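Local coordinates for inositol monophosphatase family protein (Staphylococcus aureus subsp. aureus MSSA476, PDB 4I3Y) that probably hydrolyses inositol monophosphates to inositol and phosphate with the help of bound magnesium, a reaction that lithium inhibits, at residues Q25-I30 / Y125-P130; I162-A167 / Y185-A190; L193-V198 / F246-K251. All blocks are in the same frame, centred on the assembly; numbering follows the deposited sequence.

In the fold
The fold stacks helices and sheets in layers; contacts 1 and 3 each set a helix against a sheet, while contact 2 lies at a sheet edge. Contact 1 ties helix 12-35 to strand 120-128 of the seven-stranded sheet; it touches contact 3 where Asp128 CB meets Leu193 CD2 at 3.8 Å. Contact 3 sets helix 191-200 against the five-stranded sheet, and contact 2 pairs strands 162-164 and 184-185 at the edge of that same sheet. Contacts 2 and 3 are tied by Asp194 of segment 193-198, whose OD1 lies 2.7 Å from Ser164 OG, probably a hydrogen bond. The side chains of Tyr127 and Ser195 lie about 12 and 13 Å from a bound magnesium; the metal site includes Glu76, Asp94 and Ile96.

Contact 1: Q25-I30 / Y125-P130; sequences QIDNVI and YVYDYP
Tyr127 and Tyr129 both reach from the 125-130 segment to helix residues 25-30, and Asp27 meets the two of them. Tyr127, near the end of strand 120-128, has its CG anti to the backbone N (chi1 -171°), which carries the ring out toward the helix. Its OH donates a short hydrogen bond to Asp27 OD1, 2.5 Å away, on the syn lone pair, the side facing OD2. Carboxylate and phenol planes are only 25° apart, so the acid meets the ring edge nearly in its plane. Lys24 NZ also bonds to the Tyr127 hydroxyl and forms a long, weak ion pair with Asp27 OD2, so its charge would probably favour the ionised carboxylate only modestly. Ile26 adds a looser touch, its CG2 lying 4.2 Å from Tyr127 CE2 near the ring plane.

Two residues on, past Asp128 at the centre of an inverse gamma turn, the chain brings Tyr129 to the same helix. Asp27 OD1 comes to the edge of this second ring as well, 3.5 Å from Tyr129 CD1, with the carboxylate turned 58° from the ring plane. Ile30 supplies the cover for one face: its CD1 stands over the middle of the Tyr129 ring, 4.0 Å from the centroid, in a CH-pi contact, while CG2 lies 3.8 Å from Tyr129 CE2. The hydroxyl is held through a water, which donates to Asp27 O at 2.8 Å and also hydrogen-bonds to Tyr129 OH.

Beyond these residues, Lys132 makes a cation-pi contact with Tyr129, and Ile30 also packs on Ile56 of helix 51-67. The contact thus joins helix 12-35 to the end of strand 120-128, which lies between strands 110-117 and 133-138 in the seven-stranded sheet.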
ATOM      1  N   GLN A  25       5.286  23.730   3.495  1.00 26.88           N
ATOM      2  CA  GLN A  25       6.710  24.137   3.392  1.00 26.39           C
ATOM      3  C   GLN A  25       7.722  23.138   4.029  1.00 25.78           C
ATOM      4  O   GLN A  25       8.943  23.295   3.934  1.00 23.90           O
ATOM      5  CB  GLN A  25       6.871  25.520   3.973  1.00 32.10           C
ATOM      6  CG  GLN A  25       6.672  25.582   5.466  1.00 35.81           C
ATOM      7  CD  GLN A  25       7.960  25.246   6.202  1.00 42.71           C
ATOM      8  OE1 GLN A  25       9.055  25.627   5.739  1.00 38.36           O
ATOM      9  NE2 GLN A  25       7.849  24.493   7.347  1.00 40.61           N
ATOM     10  N   ILE A  26       7.213  22.091   4.670  1.00 24.60           N
ATOM     11  CA  ILE A  26       8.057  20.972   5.060  1.00 23.03           C
ATOM     12  C   ILE A  26       8.497  20.124   3.781  1.00 19.24           C
ATOM     13  O   ILE A  26       9.476  19.433   3.840  1.00 18.34           O
ATOM     14  CB  ILE A  26       7.350  20.133   6.179  1.00 26.15           C
ATOM     15  CG1 ILE A  26       8.319  19.728   7.293  1.00 27.01           C
ATOM     16  CG2 ILE A  26       6.643  18.928   5.588  1.00 26.99           C
ATOM     17  CD1 ILE A  26       8.592  20.820   8.296  1.00 25.09           C
ATOM     18  N   ASP A  27       7.799  20.219   2.646  1.00 18.52           N
ATOM     19  CA  ASP A  27       8.294  19.708   1.356  1.00 18.00           C
ATOM     20  C   ASP A  27       9.727  20.165   1.004  1.00 19.32           C
ATOM     21  O   ASP A  27      10.460  19.451   0.351  1.00 21.84           O
ATOM     22  CB  ASP A  27       7.402  20.252   0.256  1.00 19.24           C
ATOM     23  CG  ASP A  27       6.011  19.633   0.275  1.00 22.87           C
ATOM     24  OD1 ASP A  27       5.692  18.853   1.196  1.00 23.05           O
ATOM     25  OD2 ASP A  27       5.237  19.924  -0.643  1.00 25.50           O
ATOM     26  N   ASN A  28      10.090  21.381   1.418  1.00 20.30           N
ATOM     27  CA  ASN A  28      11.394  21.964   1.150  1.00 23.89           C
ATOM     28  C   ASN A  28      12.456  21.354   2.067  1.00 26.70           C
ATOM     29  O   ASN A  28      13.618  21.236   1.690  1.00 31.71           O
ATOM     30  CB  ASN A  28      11.330  23.478   1.326  1.00 22.33           C
ATOM     31  CG  ASN A  28      10.373  24.124   0.345  1.00 23.63           C
ATOM     32  OD1 ASN A  28      10.235  23.687  -0.768  1.00 25.31           O
ATOM     33  ND2 ASN A  28       9.696  25.127   0.774  1.00 24.64           N
ATOM     34  N   VAL A  29      12.042  20.913   3.246  1.00 27.38           N
ATOM     35  CA  VAL A  29      12.965  20.436   4.287  1.00 25.54           C
ATOM     36  C   VAL A  29      13.242  18.923   4.192  1.00 25.05           C
ATOM     37  O   VAL A  29      14.357  18.463   4.406  1.00 20.32           O
ATOM     38  CB  VAL A  29      12.357  20.727   5.694  1.00 31.39           C
ATOM     39  CG1 VAL A  29      13.326  20.377   6.825  1.00 32.44           C
ATOM     40  CG2 VAL A  29      11.866  22.178   5.813  1.00 33.06           C
ATOM     41  N   ILE A  30      12.205  18.126   3.936  1.00 21.57           N
ATOM     42  CA  ILE A  30      12.350  16.660   4.033  1.00 20.27           C
ATOM     43  C   ILE A  30      13.345  15.969   3.074  1.00 19.18           C
ATOM     44  O   ILE A  30      13.989  14.991   3.471  1.00 16.85           O
ATOM     45  CB  ILE A  30      10.982  15.940   3.946  1.00 19.97           C
ATOM     46  CG1 ILE A  30      10.217  16.235   5.221  1.00 20.31           C
ATOM     47  CG2 ILE A  30      11.169  14.464   3.972  1.00 18.72           C
ATOM     48  CD1 ILE A  30       8.713  16.099   5.053  1.00 23.69           C
ATOM     49  N   TYR A 125      -4.999  16.761  10.702  1.00 14.46           N
ATOM     50  CA  TYR A 125      -4.176  16.727   9.531  1.00 13.95           C
ATOM     51  C   TYR A 125      -3.475  15.380   9.432  1.00 13.94           C
ATOM     52  O   TYR A 125      -2.870  14.940  10.432  1.00 13.23           O
ATOM     53  CB  TYR A 125      -3.059  17.820   9.604  1.00 15.03           C
ATOM     54  CG  TYR A 125      -3.645  19.209   9.705  1.00 15.46           C
ATOM     55  CD1 TYR A 125      -4.087  19.886   8.558  1.00 16.71           C
ATOM     56  CD2 TYR A 125      -3.861  19.792  10.950  1.00 15.69           C
ATOM     57  CE1 TYR A 125      -4.692  21.137   8.659  1.00 18.10           C
ATOM     58  CE2 TYR A 125      -4.505  20.995  11.083  1.00 15.72           C
ATOM     59  CZ  TYR A 125      -4.880  21.682   9.932  1.00 17.22           C
ATOM     60  OH  TYR A 125      -5.441  22.884  10.088  1.00 15.74           O
ATOM     61  N   VAL A 126      -3.524  14.788   8.217  1.00 13.48           N
ATOM     62  CA  VAL A 126      -2.722  13.626   7.829  1.00 12.76           C
ATOM     63  C   VAL A 126      -2.032  13.941   6.510  1.00 12.87           C
ATOM     64  O   VAL A 126      -2.671  13.998   5.439  1.00 12.07           O
ATOM     65  CB  VAL A 126      -3.514  12.312   7.717  1.00 12.50           C
ATOM     66  CG1 VAL A 126      -2.537  11.173   7.361  1.00 13.15           C
ATOM     67  CG2 VAL A 126      -4.236  11.987   9.038  1.00 12.32           C
ATOM     68  N   TYR A 127      -0.724  14.168   6.593  1.00 12.17           N
ATOM     69  CA  TYR A 127       0.005  14.564   5.384  1.00 13.36           C
ATOM     70  C   TYR A 127       0.725  13.388   4.822  1.00 13.35           C
ATOM     71  O   TYR A 127       1.814  13.015   5.351  1.00 13.38           O
ATOM     72  CB  TYR A 127       1.021  15.721   5.644  1.00 11.70           C
ATOM     73  CG  TYR A 127       1.640  16.308   4.378  1.00 13.70           C
ATOM     74  CD1 TYR A 127       1.008  16.182   3.125  1.00 12.89           C
ATOM     75  CD2 TYR A 127       2.858  17.032   4.440  1.00 12.57           C
ATOM     76  CE1 TYR A 127       1.578  16.707   1.981  1.00 12.55           C
ATOM     77  CE2 TYR A 127       3.459  17.558   3.287  1.00 12.45           C
ATOM     78  CZ  TYR A 127       2.811  17.393   2.083  1.00 12.92           C
ATOM     79  OH  TYR A 127       3.376  17.919   0.978  1.00 13.34           O
ATOM     80  N   ASP A 128       0.168  12.850   3.737  1.00 12.83           N
ATOM     81  CA  ASP A 128       0.840  11.785   2.984  1.00 14.02           C
ATOM     82  C   ASP A 128       1.905  12.446   2.127  1.00 15.54           C
ATOM     83  O   ASP A 128       1.630  12.862   0.993  1.00 15.20           O
ATOM     84  CB  ASP A 128      -0.201  11.091   2.142  1.00 15.28           C
ATOM     85  CG  ASP A 128       0.361   9.970   1.275  1.00 16.31           C
ATOM     86  OD1 ASP A 128       1.548   9.832   1.104  1.00 17.12           O
ATOM     87  OD2 ASP A 128      -0.447   9.244   0.726  1.00 17.44           O
ATOM     88  N   TYR A 129       3.102  12.595   2.696  1.00 14.77           N
ATOM     89  CA  TYR A 129       4.111  13.420   2.061  1.00 15.37           C
ATOM     90  C   TYR A 129       4.644  12.737   0.772  1.00 16.29           C
ATOM     91  O   TYR A 129       4.810  13.417  -0.247  1.00 17.44           O
ATOM     92  CB  TYR A 129       5.243  13.809   3.012  1.00 15.26           C
ATOM     93  CG  TYR A 129       6.474  14.256   2.248  1.00 15.44           C
ATOM     94  CD1 TYR A 129       6.545  15.544   1.713  1.00 16.05           C
ATOM     95  CD2 TYR A 129       7.504  13.383   1.989  1.00 14.96           C
ATOM     96  CE1 TYR A 129       7.628  15.946   0.972  1.00 16.42           C
ATOM     97  CE2 TYR A 129       8.595  13.771   1.253  1.00 15.43           C
ATOM     98  CZ  TYR A 129       8.629  15.071   0.760  1.00 16.42           C
ATOM     99  OH  TYR A 129       9.646  15.481  -0.008  1.00 18.27           O
ATOM    100  N   PRO A 130       4.888  11.407   0.796  1.00 15.86           N
ATOM    101  CA  PRO A 130       5.448  10.791  -0.444  1.00 16.51           C
ATOM    102  C   PRO A 130       4.546  11.045  -1.663  1.00 17.69           C
ATOM    103  O   PRO A 130       5.042  11.127  -2.810  1.00 17.35           O
ATOM    104  CB  PRO A 130       5.514   9.292  -0.104  1.00 14.68           C
ATOM    105  CG  PRO A 130       5.676   9.301   1.409  1.00 14.89           C
ATOM    106  CD  PRO A 130       4.751  10.404   1.877  1.00 15.23           C
TER
HETATM  107  O   HOH W   1       9.633  17.478  -1.532  1.00 18.35           O

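Contact 2: I162-A167 / Y185-A190; sequences IISFNA and YRLVGA
Tyr185 OH donates to Phe165 O at 2.6 Å, arriving nearly along the C=O axis (170° at the oxygen), with the acceptor in the plane of the phenol ring. A water strengthens the grip on the hydroxyl: it donates to Tyr185 OH and accepts from Ala167 N at 2.7 Å. Between the backbones, Arg186 N bonds to Ile163 O at 3.1 Å, and the same oxygen receives a CA-H...O contact from Tyr185. A second such contact runs from Ser164 CA to Arg186 O. Arg186 also folds back on its own chain, NH2 donating to Tyr185 O from above the carbonyl plane, while its NH1 is bound by Asn101 of the second subunit.

Tyr185 and Phe165 form a T-shaped stack. Tyr185 presents its edge, with CE1 over the centre of the Phe165 face; the centroids are 5.0 Å apart and the planes at 64°. Phe165 manages this although its CB points away, because chi1 of 58° tucks the ring between backbone N and carbonyl carbon and swings it back. Farther out, Ile162 CG2 presses on Arg186 CB at 3.5 Å, and Leu187 CD1 lies 3.9 Å from Ser164 OG, a hydroxyl that is hydrogen-bonded to Asp194 and His206.

Ile163 and Tyr185 form a parallel bridge between strands 162-164 and 184-185, with helix 172-181 between them in sequence: a beta-alpha-beta crossover at the edge of the five-stranded sheet and at the subunit interface, where Tyr185 packs on Tyr185 of the second subunit.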
ATOM      1  N   ILE A 162     -12.387  -4.445   1.933  1.00 14.37           N
ATOM      2  CA  ILE A 162     -11.011  -4.816   2.247  1.00 14.61           C
ATOM      3  C   ILE A 162     -10.741  -4.421   3.682  1.00 15.29           C
ATOM      4  O   ILE A 162     -11.137  -3.361   4.095  1.00 15.11           O
ATOM      5  CB  ILE A 162      -9.985  -4.126   1.286  1.00 14.54           C
ATOM      6  CG1 ILE A 162     -10.172  -4.690  -0.133  1.00 13.28           C
ATOM      7  CG2 ILE A 162      -8.553  -4.267   1.799  1.00 15.49           C
ATOM      8  CD1 ILE A 162      -9.423  -3.900  -1.200  1.00 13.58           C
ATOM      9  N   ILE A 163     -10.095  -5.270   4.464  1.00 16.91           N
ATOM     10  CA  ILE A 163      -9.711  -4.771   5.792  1.00 18.04           C
ATOM     11  C   ILE A 163      -8.242  -4.782   6.006  1.00 16.95           C
ATOM     12  O   ILE A 163      -7.508  -5.479   5.296  1.00 15.74           O
ATOM     13  CB  ILE A 163     -10.348  -5.507   6.975  1.00 22.27           C
ATOM     14  CG1 ILE A 163     -10.085  -7.002   6.942  1.00 23.00           C
ATOM     15  CG2 ILE A 163     -11.827  -5.195   7.046  1.00 30.24           C
ATOM     16  CD1 ILE A 163     -10.625  -7.537   8.271  1.00 27.82           C
ATOM     17  N   SER A 164      -7.822  -4.017   7.008  1.00 15.58           N
ATOM     18  CA  SER A 164      -6.426  -3.781   7.257  1.00 14.61           C
ATOM     19  C   SER A 164      -6.146  -3.838   8.757  1.00 13.61           C
ATOM     20  O   SER A 164      -6.906  -3.280   9.598  1.00 12.74           O
ATOM     21  CB  SER A 164      -6.120  -2.386   6.690  1.00 15.01           C
ATOM     22  OG  SER A 164      -5.064  -1.726   7.333  1.00 16.14           O
ATOM     23  N   PHE A 165      -5.052  -4.505   9.115  1.00 13.03           N
ATOM     24  CA  PHE A 165      -4.674  -4.646  10.517  1.00 13.39           C
ATOM     25  C   PHE A 165      -3.322  -5.323  10.521  1.00 14.52           C
ATOM     26  O   PHE A 165      -2.889  -5.869   9.466  1.00 12.46           O
ATOM     27  CB  PHE A 165      -5.713  -5.477  11.325  1.00 13.49           C
ATOM     28  CG  PHE A 165      -5.941  -6.880  10.782  1.00 13.46           C
ATOM     29  CD1 PHE A 165      -5.161  -7.957  11.222  1.00 14.07           C
ATOM     30  CD2 PHE A 165      -6.959  -7.129   9.870  1.00 12.88           C
ATOM     31  CE1 PHE A 165      -5.361  -9.246  10.726  1.00 13.87           C
ATOM     32  CE2 PHE A 165      -7.173  -8.420   9.364  1.00 13.35           C
ATOM     33  CZ  PHE A 165      -6.349  -9.469   9.775  1.00 13.72           C
ATOM     34  N   ASN A 166      -2.648  -5.254  11.677  1.00 14.95           N
ATOM     35  CA  ASN A 166      -1.337  -5.900  11.870  1.00 16.06           C
ATOM     36  C   ASN A 166      -1.623  -7.339  12.288  1.00 16.77           C
ATOM     37  O   ASN A 166      -2.051  -7.620  13.419  1.00 15.74           O
ATOM     38  CB  ASN A 166      -0.495  -5.134  12.902  1.00 17.47           C
ATOM     39  CG  ASN A 166       0.867  -5.781  13.168  1.00 17.00           C
ATOM     40  OD1 ASN A 166       1.201  -6.831  12.629  1.00 15.90           O
ATOM     41  ND2 ASN A 166       1.662  -5.136  14.000  1.00 19.29           N
ATOM     42  N   ALA A 167      -1.415  -8.249  11.347  1.00 15.20           N
ATOM     43  CA  ALA A 167      -1.752  -9.668  11.563  1.00 16.85           C
ATOM     44  C   ALA A 167      -0.674 -10.369  12.438  1.00 18.57           C
ATOM     45  O   ALA A 167      -0.806 -11.571  12.766  1.00 19.45           O
ATOM     46  CB  ALA A 167      -1.868 -10.364  10.222  1.00 14.17           C
ATOM     47  N   TYR A 185      -7.695  -8.676   2.268  1.00 12.65           N
ATOM     48  CA  TYR A 185      -6.843  -8.031   3.269  1.00 13.21           C
ATOM     49  C   TYR A 185      -5.731  -7.253   2.565  1.00 12.61           C
ATOM     50  O   TYR A 185      -5.127  -7.760   1.611  1.00 10.81           O
ATOM     51  CB  TYR A 185      -6.186  -9.106   4.153  1.00 14.84           C
ATOM     52  CG  TYR A 185      -5.045  -8.646   5.022  1.00 15.75           C
ATOM     53  CD1 TYR A 185      -5.288  -8.099   6.266  1.00 16.08           C
ATOM     54  CD2 TYR A 185      -3.711  -8.777   4.604  1.00 17.85           C
ATOM     55  CE1 TYR A 185      -4.254  -7.675   7.081  1.00 16.66           C
ATOM     56  CE2 TYR A 185      -2.655  -8.303   5.405  1.00 17.63           C
ATOM     57  CZ  TYR A 185      -2.926  -7.771   6.659  1.00 18.72           C
ATOM     58  OH  TYR A 185      -1.897  -7.357   7.557  1.00 18.63           O
ATOM     59  N   ARG A 186      -5.414  -6.080   3.105  1.00 11.83           N
ATOM     60  CA  ARG A 186      -4.403  -5.224   2.568  1.00 12.48           C
ATOM     61  C   ARG A 186      -3.711  -4.575   3.796  1.00 13.55           C
ATOM     62  O   ARG A 186      -4.312  -4.457   4.889  1.00 12.63           O
ATOM     63  CB  ARG A 186      -5.018  -4.228   1.488  1.00 14.45           C
ATOM     64  CG  ARG A 186      -4.439  -4.533   0.064  1.00 18.26           C
ATOM     65  CD  ARG A 186      -5.294  -4.654  -1.194  1.00 20.30           C
ATOM     66  NE  ARG A 186      -5.441  -6.019  -1.186  1.00 21.03           N
ATOM     67  CZ  ARG A 186      -6.051  -6.880  -1.959  1.00 18.84           C
ATOM     68  NH1 ARG A 186      -6.648  -6.659  -3.119  1.00 18.47           N
ATOM     69  NH2 ARG A 186      -6.050  -8.066  -1.411  1.00 17.27           N
ATOM     70  N   LEU A 187      -2.462  -4.148   3.641  1.00 12.06           N
ATOM     71  CA  LEU A 187      -1.853  -3.310   4.685  1.00 11.52           C
ATOM     72  C   LEU A 187      -0.930  -2.283   4.125  1.00 11.28           C
ATOM     73  O   LEU A 187       0.106  -2.629   3.503  1.00 11.44           O
ATOM     74  CB  LEU A 187      -1.159  -4.154   5.754  1.00 10.00           C
ATOM     75  CG  LEU A 187      -0.423  -3.434   6.900  1.00 10.07           C
ATOM     76  CD1 LEU A 187      -1.357  -2.647   7.843  1.00  8.73           C
ATOM     77  CD2 LEU A 187       0.263  -4.474   7.743  1.00  9.43           C
ATOM     78  N   VAL A 188      -1.235  -1.016   4.371  1.00 10.18           N
ATOM     79  CA  VAL A 188      -0.270   0.081   4.021  1.00 10.44           C
ATOM     80  C   VAL A 188       0.893   0.149   5.067  1.00 11.21           C
ATOM     81  O   VAL A 188       2.071   0.339   4.703  1.00 11.03           O
ATOM     82  CB  VAL A 188      -0.988   1.458   3.937  1.00  9.65           C
ATOM     83  CG1 VAL A 188      -0.025   2.546   3.533  1.00  9.97           C
ATOM     84  CG2 VAL A 188      -2.183   1.418   2.951  1.00  8.92           C
ATOM     85  N   GLY A 189       0.535   0.053   6.350  1.00 11.68           N
ATOM     86  CA  GLY A 189       1.511   0.038   7.417  1.00 13.68           C
ATOM     87  C   GLY A 189       1.819   1.359   8.117  1.00 14.27           C
ATOM     88  O   GLY A 189       2.761   1.443   8.940  1.00 14.87           O
ATOM     89  N   ALA A 190       1.049   2.396   7.788  1.00 13.19           N
ATOM     90  CA  ALA A 190       1.015   3.611   8.584  1.00 12.03           C
ATOM     91  C   ALA A 190      -0.403   3.807   9.104  1.00 11.47           C
ATOM     92  O   ALA A 190      -1.315   3.927   8.332  1.00 11.80           O
ATOM     93  CB  ALA A 190       1.463   4.817   7.714  1.00 11.83           C
TER
HETATM   94  O   HOH W   2       0.250  -7.880   9.212  1.00 15.25           O

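Contact 3: L193-V198 / F246-K251; sequences LDSMRV and FIISNK
Helix 193-198 and strand 246-249 run in roughly the same direction, their axes 37° apart and 8.2 Å at closest approach, the CA atoms of Ser195 and Ile248, and of Val198 and Ser249, being the nearest pairs. Val198 and Ile248 carry most of the contact, both directed at the opposing segment. CG1 of Val198, anti to the backbone N (chi1 175°), is pushed out along the strand toward its end, where it lies 3.7 Å from Asn250 N and 3.8 Å from Ser249 CA. Both methyls of Val198 also rest on the carbonyl oxygen of Ile248, so the valine packs on strand backbone more closely than on the isoleucine side chain, whose CG1 is 4.3 Å from Val198 CG1.

Nearly one turn earlier on the helix, Ser195 meets Ile248, whose CG2 approaches OG at 3.6 Å. That hydroxyl is already engaged, with Cys191 O of the preceding helical turn and with Gln219 NE2, and it meets the methyl as a van der Waals neighbour. Phe246 comes to the same serine from two residues earlier in the strand: its CZ is 4.0 Å from Ser195 OG, which sits at the ring edge near its plane.

This is the helix-on-sheet packing of an alpha/beta layer, in which helix 191-200 lies against the five-stranded sheet and strand 246-249 runs between strands 205-208 and 229-232. On the other side of the strand, Ile247 packs on Val257 and Leu258 of helix 254-262.

Where the strand gives way to a loop, a water joins the segments, donating to Val198 O at 2.8 Å and accepting from Asn250 ND2 at 3.0 Å. Asn250 ND2 also bonds to Pro154 O, and its OD1 receives the backbone N of Leu156 and of Ala252, so the amide is held at both ends.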
ATOM      1  N   LEU A 193      -2.417   6.424   7.356  1.00 11.27           N
ATOM      2  CA  LEU A 193      -2.743   6.161   5.962  1.00 10.65           C
ATOM      3  C   LEU A 193      -3.781   5.050   5.806  1.00 10.58           C
ATOM      4  O   LEU A 193      -4.724   5.126   4.952  1.00 10.04           O
ATOM      5  CB  LEU A 193      -1.452   5.765   5.193  1.00 10.23           C
ATOM      6  CG  LEU A 193      -0.513   7.002   5.046  1.00 10.62           C
ATOM      7  CD1 LEU A 193       0.674   6.560   4.195  1.00 11.20           C
ATOM      8  CD2 LEU A 193      -1.154   8.279   4.460  1.00  9.78           C
ATOM      9  N   ASP A 194      -3.598   3.973   6.571  1.00 10.88           N
ATOM     10  CA  ASP A 194      -4.588   2.917   6.537  1.00 11.08           C
ATOM     11  C   ASP A 194      -5.923   3.534   7.027  1.00 12.21           C
ATOM     12  O   ASP A 194      -7.011   3.133   6.545  1.00 12.39           O
ATOM     13  CB  ASP A 194      -4.199   1.745   7.475  1.00 11.23           C
ATOM     14  CG  ASP A 194      -3.103   0.840   6.911  1.00 11.53           C
ATOM     15  OD1 ASP A 194      -3.396  -0.054   6.037  1.00 10.89           O
ATOM     16  OD2 ASP A 194      -1.947   0.977   7.434  1.00 11.58           O
ATOM     17  N   SER A 195      -5.874   4.518   7.958  1.00 11.81           N
ATOM     18  CA  SER A 195      -7.160   5.172   8.402  1.00 12.57           C
ATOM     19  C   SER A 195      -7.809   5.944   7.298  1.00 12.51           C
ATOM     20  O   SER A 195      -9.024   5.862   7.084  1.00 12.67           O
ATOM     21  CB  SER A 195      -6.958   6.071   9.603  1.00 12.64           C
ATOM     22  OG  SER A 195      -6.501   5.259  10.667  1.00 14.27           O
ATOM     23  N   MET A 196      -6.987   6.660   6.534  1.00 14.07           N
ATOM     24  CA  MET A 196      -7.533   7.462   5.444  1.00 14.45           C
ATOM     25  C   MET A 196      -8.114   6.570   4.346  1.00 13.88           C
ATOM     26  O   MET A 196      -9.039   6.977   3.642  1.00 13.33           O
ATOM     27  CB  MET A 196      -6.475   8.373   4.814  1.00 15.51           C
ATOM     28  CG  MET A 196      -6.092   9.590   5.636  1.00 18.92           C
ATOM     29  SD  MET A 196      -7.515  10.632   6.187  1.00 21.44           S
ATOM     30  CE  MET A 196      -7.500  10.132   7.916  1.00 19.16           C
ATOM     31  N   ARG A 197      -7.566   5.368   4.161  1.00 13.76           N
ATOM     32  CA  ARG A 197      -8.223   4.430   3.184  1.00 12.75           C
ATOM     33  C   ARG A 197      -9.650   4.090   3.667  1.00 12.18           C
ATOM     34  O   ARG A 197     -10.558   3.919   2.863  1.00 12.88           O
ATOM     35  CB  ARG A 197      -7.396   3.198   3.009  1.00 12.46           C
ATOM     36  CG  ARG A 197      -5.988   3.545   2.519  1.00 12.65           C
ATOM     37  CD  ARG A 197      -5.736   2.787   1.224  1.00 12.97           C
ATOM     38  NE  ARG A 197      -4.419   3.106   0.704  1.00 13.40           N
ATOM     39  CZ  ARG A 197      -3.856   2.458  -0.315  1.00 14.33           C
ATOM     40  NH1 ARG A 197      -4.483   1.491  -0.985  1.00 15.47           N
ATOM     41  NH2 ARG A 197      -2.661   2.795  -0.674  1.00 16.04           N
ATOM     42  N   VAL A 198      -9.872   4.065   4.983  1.00 12.31           N
ATOM     43  CA  VAL A 198     -11.249   3.809   5.505  1.00 12.73           C
ATOM     44  C   VAL A 198     -12.107   5.043   5.190  1.00 12.73           C
ATOM     45  O   VAL A 198     -13.227   4.921   4.657  1.00 14.30           O
ATOM     46  CB  VAL A 198     -11.240   3.440   7.010  1.00 12.50           C
ATOM     47  CG1 VAL A 198     -12.680   3.308   7.551  1.00 12.17           C
ATOM     48  CG2 VAL A 198     -10.471   2.128   7.252  1.00 13.01           C
ATOM     49  N   PHE A 246      -8.014   0.116  19.118  1.00 14.49           N
ATOM     50  CA  PHE A 246      -8.965   0.905  18.368  1.00 14.57           C
ATOM     51  C   PHE A 246      -9.276   0.360  17.021  1.00 14.74           C
ATOM     52  O   PHE A 246      -8.493  -0.380  16.440  1.00 15.76           O
ATOM     53  CB  PHE A 246      -8.512   2.421  18.277  1.00 14.79           C
ATOM     54  CG  PHE A 246      -8.102   2.893  16.891  1.00 15.08           C
ATOM     55  CD1 PHE A 246      -8.736   4.000  16.303  1.00 14.55           C
ATOM     56  CD2 PHE A 246      -7.087   2.242  16.143  1.00 15.52           C
ATOM     57  CE1 PHE A 246      -8.382   4.431  15.019  1.00 14.67           C
ATOM     58  CE2 PHE A 246      -6.719   2.695  14.878  1.00 14.31           C
ATOM     59  CZ  PHE A 246      -7.378   3.759  14.290  1.00 14.68           C
ATOM     60  N   ILE A 247     -10.467   0.725  16.532  1.00 14.44           N
ATOM     61  CA  ILE A 247     -10.880   0.481  15.186  1.00 13.97           C
ATOM     62  C   ILE A 247     -11.372   1.808  14.577  1.00 13.38           C
ATOM     63  O   ILE A 247     -12.022   2.590  15.246  1.00 13.84           O
ATOM     64  CB  ILE A 247     -12.021  -0.575  15.125  1.00 14.92           C
ATOM     65  CG1 ILE A 247     -12.505  -0.744  13.676  1.00 15.65           C
ATOM     66  CG2 ILE A 247     -13.187  -0.173  16.071  1.00 14.11           C
ATOM     67  CD1 ILE A 247     -13.328  -2.022  13.396  1.00 18.43           C
ATOM     68  N   ILE A 248     -10.980   2.111  13.351  1.00 12.65           N
ATOM     69  CA  ILE A 248     -11.756   3.078  12.527  1.00 12.27           C
ATOM     70  C   ILE A 248     -12.471   2.279  11.418  1.00 13.17           C
ATOM     71  O   ILE A 248     -11.833   1.462  10.736  1.00 13.48           O
ATOM     72  CB  ILE A 248     -10.888   4.231  11.985  1.00 11.71           C
ATOM     73  CG1 ILE A 248     -11.792   5.241  11.241  1.00 10.66           C
ATOM     74  CG2 ILE A 248      -9.683   3.684  11.182  1.00  9.43           C
ATOM     75  CD1 ILE A 248     -11.038   6.526  10.972  1.00 10.23           C
ATOM     76  N   SER A 249     -13.791   2.473  11.257  1.00 13.54           N
ATOM     77  CA  SER A 249     -14.569   1.610  10.365  1.00 14.03           C
ATOM     78  C   SER A 249     -15.684   2.309   9.670  1.00 15.59           C
ATOM     79  O   SER A 249     -16.306   3.256  10.192  1.00 17.33           O
ATOM     80  CB  SER A 249     -15.158   0.422  11.175  1.00 14.47           C
ATOM     81  OG  SER A 249     -16.183  -0.244  10.457  1.00 15.75           O
ATOM     82  N   ASN A 250     -15.949   1.879   8.455  1.00 16.00           N
ATOM     83  CA  ASN A 250     -17.230   2.158   7.819  1.00 16.00           C
ATOM     84  C   ASN A 250     -18.411   1.790   8.787  1.00 16.98           C
ATOM     85  O   ASN A 250     -18.305   0.798   9.510  1.00 16.03           O
ATOM     86  CB  ASN A 250     -17.315   1.313   6.547  1.00 15.89           C
ATOM     87  CG  ASN A 250     -18.453   1.741   5.628  1.00 16.87           C
ATOM     88  OD1 ASN A 250     -19.629   1.443   5.889  1.00 15.91           O
ATOM     89  ND2 ASN A 250     -18.094   2.410   4.511  1.00 14.61           N
ATOM     90  N   LYS A 251     -19.551   2.532   8.741  1.00 17.29           N
ATOM     91  CA  LYS A 251     -20.675   2.248   9.653  1.00 17.30           C
ATOM     92  C   LYS A 251     -21.239   0.816   9.418  1.00 18.77           C
ATOM     93  O   LYS A 251     -21.630   0.165  10.350  1.00 17.90           O
ATOM     94  CB  LYS A 251     -21.794   3.253   9.468  1.00 16.27           C
ATOM     95  CG  LYS A 251     -22.466   3.200   8.096  1.00 16.39           C
ATOM     96  CD  LYS A 251     -23.262   4.496   7.868  1.00 15.55           C
ATOM     97  CE  LYS A 251     -24.071   4.377   6.587  1.00 15.85           C
ATOM     98  NZ  LYS A 251     -24.737   5.667   6.256  1.00 14.58           N
TER
HETATM   99  O   HOH W   3     -15.081   2.857   4.549  1.00 12.26           O